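LAIR1 ectodomain from antibody MGD21 (Homo sapiens, PDB 7JZI) binds a RIFIN antigen of the malaria parasite as the LAIR1-derived ectodomain carried by antibody MGD21. Local coordinates at residues A[3-8]-A[86-91]. Residues are numbered along the deposited sequence; the frame is centred on the assembly and turned at random.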
ATOM      1  N   LEU A   3      18.609  17.229  -0.768  1.00121.98           N
ATOM      2  CA  LEU A   3      17.641  17.234  -1.888  1.00102.93           C
ATOM      3  C   LEU A   3      16.735  18.451  -1.756  1.00 92.47           C
ATOM      4  O   LEU A   3      16.168  18.660  -0.681  1.00 96.85           O
ATOM      5  CB  LEU A   3      16.835  15.937  -1.841  1.00 81.51           C
ATOM      6  CG  LEU A   3      17.611  14.656  -2.135  1.00100.86           C
ATOM      7  CD1 LEU A   3      16.678  13.459  -2.115  1.00 73.42           C
ATOM      8  CD2 LEU A   3      18.315  14.751  -3.478  1.00100.35           C
ATOM      9  N   PRO A   4      16.587  19.261  -2.815  1.00 89.52           N
ATOM     10  CA  PRO A   4      15.768  20.452  -2.740  1.00 93.89           C
ATOM     11  C   PRO A   4      14.270  20.190  -2.535  1.00 95.12           C
ATOM     12  O   PRO A   4      13.778  19.188  -2.962  1.00 78.70           O
ATOM     13  CB  PRO A   4      16.032  21.132  -4.085  1.00 84.41           C
ATOM     14  CG  PRO A   4      16.472  20.021  -4.997  1.00 79.71           C
ATOM     15  CD  PRO A   4      17.261  19.096  -4.099  1.00 80.56           C
ATOM     16  N   ARG A   5      13.594  21.115  -1.867  1.00 84.37           N
ATOM     17  CA  ARG A   5      12.144  20.978  -1.621  1.00 87.91           C
ATOM     18  C   ARG A   5      11.414  20.924  -2.965  1.00 88.30           C
ATOM     19  O   ARG A   5      11.650  21.834  -3.765  1.00 86.31           O
ATOM     20  CB  ARG A   5      11.633  22.194  -0.852  1.00102.76           C
ATOM     21  CG  ARG A   5      10.327  21.946  -0.117  1.00107.27           C
ATOM     22  CD  ARG A   5       9.727  23.235   0.402  1.00127.12           C
ATOM     23  NE  ARG A   5       8.804  22.970   1.491  1.00124.91           N
ATOM     24  CZ  ARG A   5       9.143  22.991   2.773  1.00144.62           C
ATOM     25  NH1 ARG A   5       8.237  22.738   3.701  1.00131.10           N
ATOM     26  NH2 ARG A   5      10.385  23.275   3.120  1.00136.40           N
ATOM     27  N   PRO A   6      10.529  19.947  -3.264  1.00 87.74           N
ATOM     28  CA  PRO A   6       9.824  19.962  -4.547  1.00 78.64           C
ATOM     29  C   PRO A   6       8.651  20.931  -4.469  1.00 69.09           C
ATOM     30  O   PRO A   6       8.429  21.587  -3.454  1.00 80.15           O
ATOM     31  CB  PRO A   6       9.347  18.518  -4.694  1.00 84.02           C
ATOM     32  CG  PRO A   6       9.144  18.078  -3.273  1.00 73.11           C
ATOM     33  CD  PRO A   6      10.262  18.713  -2.503  1.00 72.09           C
ATOM     34  N   SER A   7       7.893  21.005  -5.561  1.00 62.23           N
ATOM     35  CA  SER A   7       6.720  21.864  -5.591  1.00 79.96           C
ATOM     36  C   SER A   7       5.575  21.191  -6.343  1.00 80.99           C
ATOM     37  O   SER A   7       5.780  20.369  -7.239  1.00103.90           O
ATOM     38  CB  SER A   7       7.052  23.238  -6.203  1.00 58.06           C
ATOM     39  OG  SER A   7       7.356  23.127  -7.583  1.00102.32           O
ATOM     40  N   ILE A   8       4.363  21.581  -5.962  1.00 68.73           N
ATOM     41  CA  ILE A   8       3.100  21.142  -6.551  1.00 67.07           C
ATOM     42  C   ILE A   8       2.454  22.321  -7.257  1.00 62.46           C
ATOM     43  O   ILE A   8       2.545  23.460  -6.790  1.00 78.28           O
ATOM     44  CB  ILE A   8       2.126  20.579  -5.488  1.00 92.71           C
ATOM     45  CG1 ILE A   8       0.874  19.957  -6.158  1.00 89.83           C
ATOM     46  CG2 ILE A   8       1.785  21.651  -4.415  1.00 77.74           C
ATOM     47  CD1 ILE A   8       0.918  18.507  -6.624  1.00103.06           C
ATOM     48  N   TRP A  86      14.582   9.689   0.552  1.00 79.67           N
ATOM     49  CA  TRP A  86      13.324  10.389   0.218  1.00 77.12           C
ATOM     50  C   TRP A  86      13.563  11.869   0.460  1.00 67.95           C
ATOM     51  O   TRP A  86      14.398  12.201   1.296  1.00 77.77           O
ATOM     52  CB  TRP A  86      12.151   9.882   1.057  1.00 76.01           C
ATOM     53  CG  TRP A  86      11.433   8.681   0.533  1.00 70.22           C
ATOM     54  CD1 TRP A  86      11.569   7.394   0.958  1.00 77.09           C
ATOM     55  CD2 TRP A  86      10.423   8.662  -0.486  1.00 68.86           C
ATOM     56  NE1 TRP A  86      10.724   6.575   0.264  1.00 82.51           N
ATOM     57  CE2 TRP A  86      10.011   7.323  -0.632  1.00 76.80           C
ATOM     58  CE3 TRP A  86       9.837   9.639  -1.295  1.00 71.19           C
ATOM     59  CZ2 TRP A  86       9.041   6.940  -1.555  1.00 70.70           C
ATOM     60  CZ3 TRP A  86       8.882   9.258  -2.209  1.00 65.28           C
ATOM     61  CH2 TRP A  86       8.489   7.929  -2.333  1.00 74.52           C
ATOM     62  N   SER A  87      12.845  12.713  -0.255  1.00 64.69           N
ATOM     63  CA  SER A  87      13.033  14.145  -0.135  1.00 62.29           C
ATOM     64  C   SER A  87      12.131  14.692   0.964  1.00 62.24           C
ATOM     65  O   SER A  87      11.392  13.961   1.617  1.00 74.54           O
ATOM     66  CB  SER A  87      12.741  14.837  -1.463  1.00 65.79           C
ATOM     67  OG  SER A  87      11.348  14.960  -1.687  1.00 72.77           O
ATOM     68  N   GLU A  88      12.219  15.993   1.189  1.00 72.63           N
ATOM     69  CA  GLU A  88      11.278  16.696   2.039  1.00 64.26           C
ATOM     70  C   GLU A  88       9.975  16.870   1.267  1.00 76.22           C
ATOM     71  O   GLU A  88       9.952  16.812   0.036  1.00 85.50           O
ATOM     72  CB  GLU A  88      11.871  18.040   2.465  1.00 76.00           C
ATOM     73  CG  GLU A  88      11.141  18.775   3.555  1.00103.35           C
ATOM     74  CD  GLU A  88      11.878  20.036   3.971  1.00127.59           C
ATOM     75  OE1 GLU A  88      11.228  20.990   4.449  1.00141.84           O
ATOM     76  OE2 GLU A  88      13.114  20.072   3.772  1.00121.18           O
ATOM     77  N   GLN A  89       8.878  17.076   1.991  1.00 74.31           N
ATOM     78  CA  GLN A  89       7.609  17.245   1.299  1.00 81.61           C
ATOM     79  C   GLN A  89       7.430  18.683   0.838  1.00 71.51           C
ATOM     80  O   GLN A  89       7.998  19.618   1.408  1.00 88.34           O
ATOM     81  CB  GLN A  89       6.412  16.848   2.184  1.00 78.96           C
ATOM     82  CG  GLN A  89       6.450  15.472   2.839  1.00 67.94           C
ATOM     83  CD  GLN A  89       6.964  15.462   4.253  1.00 77.62           C
ATOM     84  OE1 GLN A  89       7.657  16.382   4.693  1.00 93.32           O
ATOM     85  NE2 GLN A  89       6.658  14.394   4.970  1.00 68.96           N
ATOM     86  N   SER A  90       6.636  18.853  -0.216  1.00 60.44           N
ATOM     87  CA  SER A  90       6.347  20.183  -0.717  1.00 59.58           C
ATOM     88  C   SER A  90       5.248  20.830   0.124  1.00 79.61           C
ATOM     89  O   SER A  90       4.624  20.193   0.974  1.00 79.64           O
ATOM     90  CB  SER A  90       5.916  20.117  -2.175  1.00 70.33           C
ATOM     91  OG  SER A  90       4.780  19.279  -2.325  1.00 85.88           O
ATOM     92  N   ASP A  91       5.003  22.111  -0.136  1.00 81.87           N
ATOM     93  CA  ASP A  91       3.911  22.816   0.510  1.00 64.54           C
ATOM     94  C   ASP A  91       2.580  22.246   0.036  1.00 82.12           C
ATOM     95  O   ASP A  91       2.476  21.670  -1.051  1.00 84.11           O
ATOM     96  CB  ASP A  91       3.977  24.306   0.201  1.00 74.66           C
ATOM     97  CG  ASP A  91       5.057  25.002   0.978  1.00 74.95           C
ATOM     98  OD1 ASP A  91       5.650  25.963   0.442  1.00 94.56           O
ATOM     99  OD2 ASP A  91       5.329  24.578   2.121  1.00 99.25           O
TER
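The guanidinium of R5 has the backbone O of Q89 over one face, with NE 3.4 Å from that O, at too poor an angle to hydrogen-bond. E88 and D91 approach it obliquely. NH2 of R5 forms a salt bridge to OE1 of E88 at 2.8 Å, and the carboxylate is turned 69° from the guanidinium plane. NH1 of R5 and OD2 of D91 make a long salt bridge of 3.8 Å, completing one network. CG of R5 lies anti to the backbone N (chi1 -159°), and the extended chain carries the guanidinium to the two acids.

P6 lays its ring on the other backbone, with its CD 3.2 Å from O of E88. CB of S90 lies against O of P6, while OG of S90 bonds to N of C78. OG of S87 donates to O of E88 (2.9 Å) and also bonds to N of Y80. With an alanine at S87, O of E88 would probably lose that donor and N of Y80 its OG partner, leaving a gap beside CD of P6.

The contact sets the lead-in and start of strand 7-11 beside the irregular part of strand 85-97 in an immunoglobulin domain. At one end, W86 packs on M98 of the Rifin chain and its backbone hydrogen-bonds that chain. Strand 74-82 flanks the contact through Y80 and C78. I8 turns inward onto F24, C26 and L37, between the two sheets.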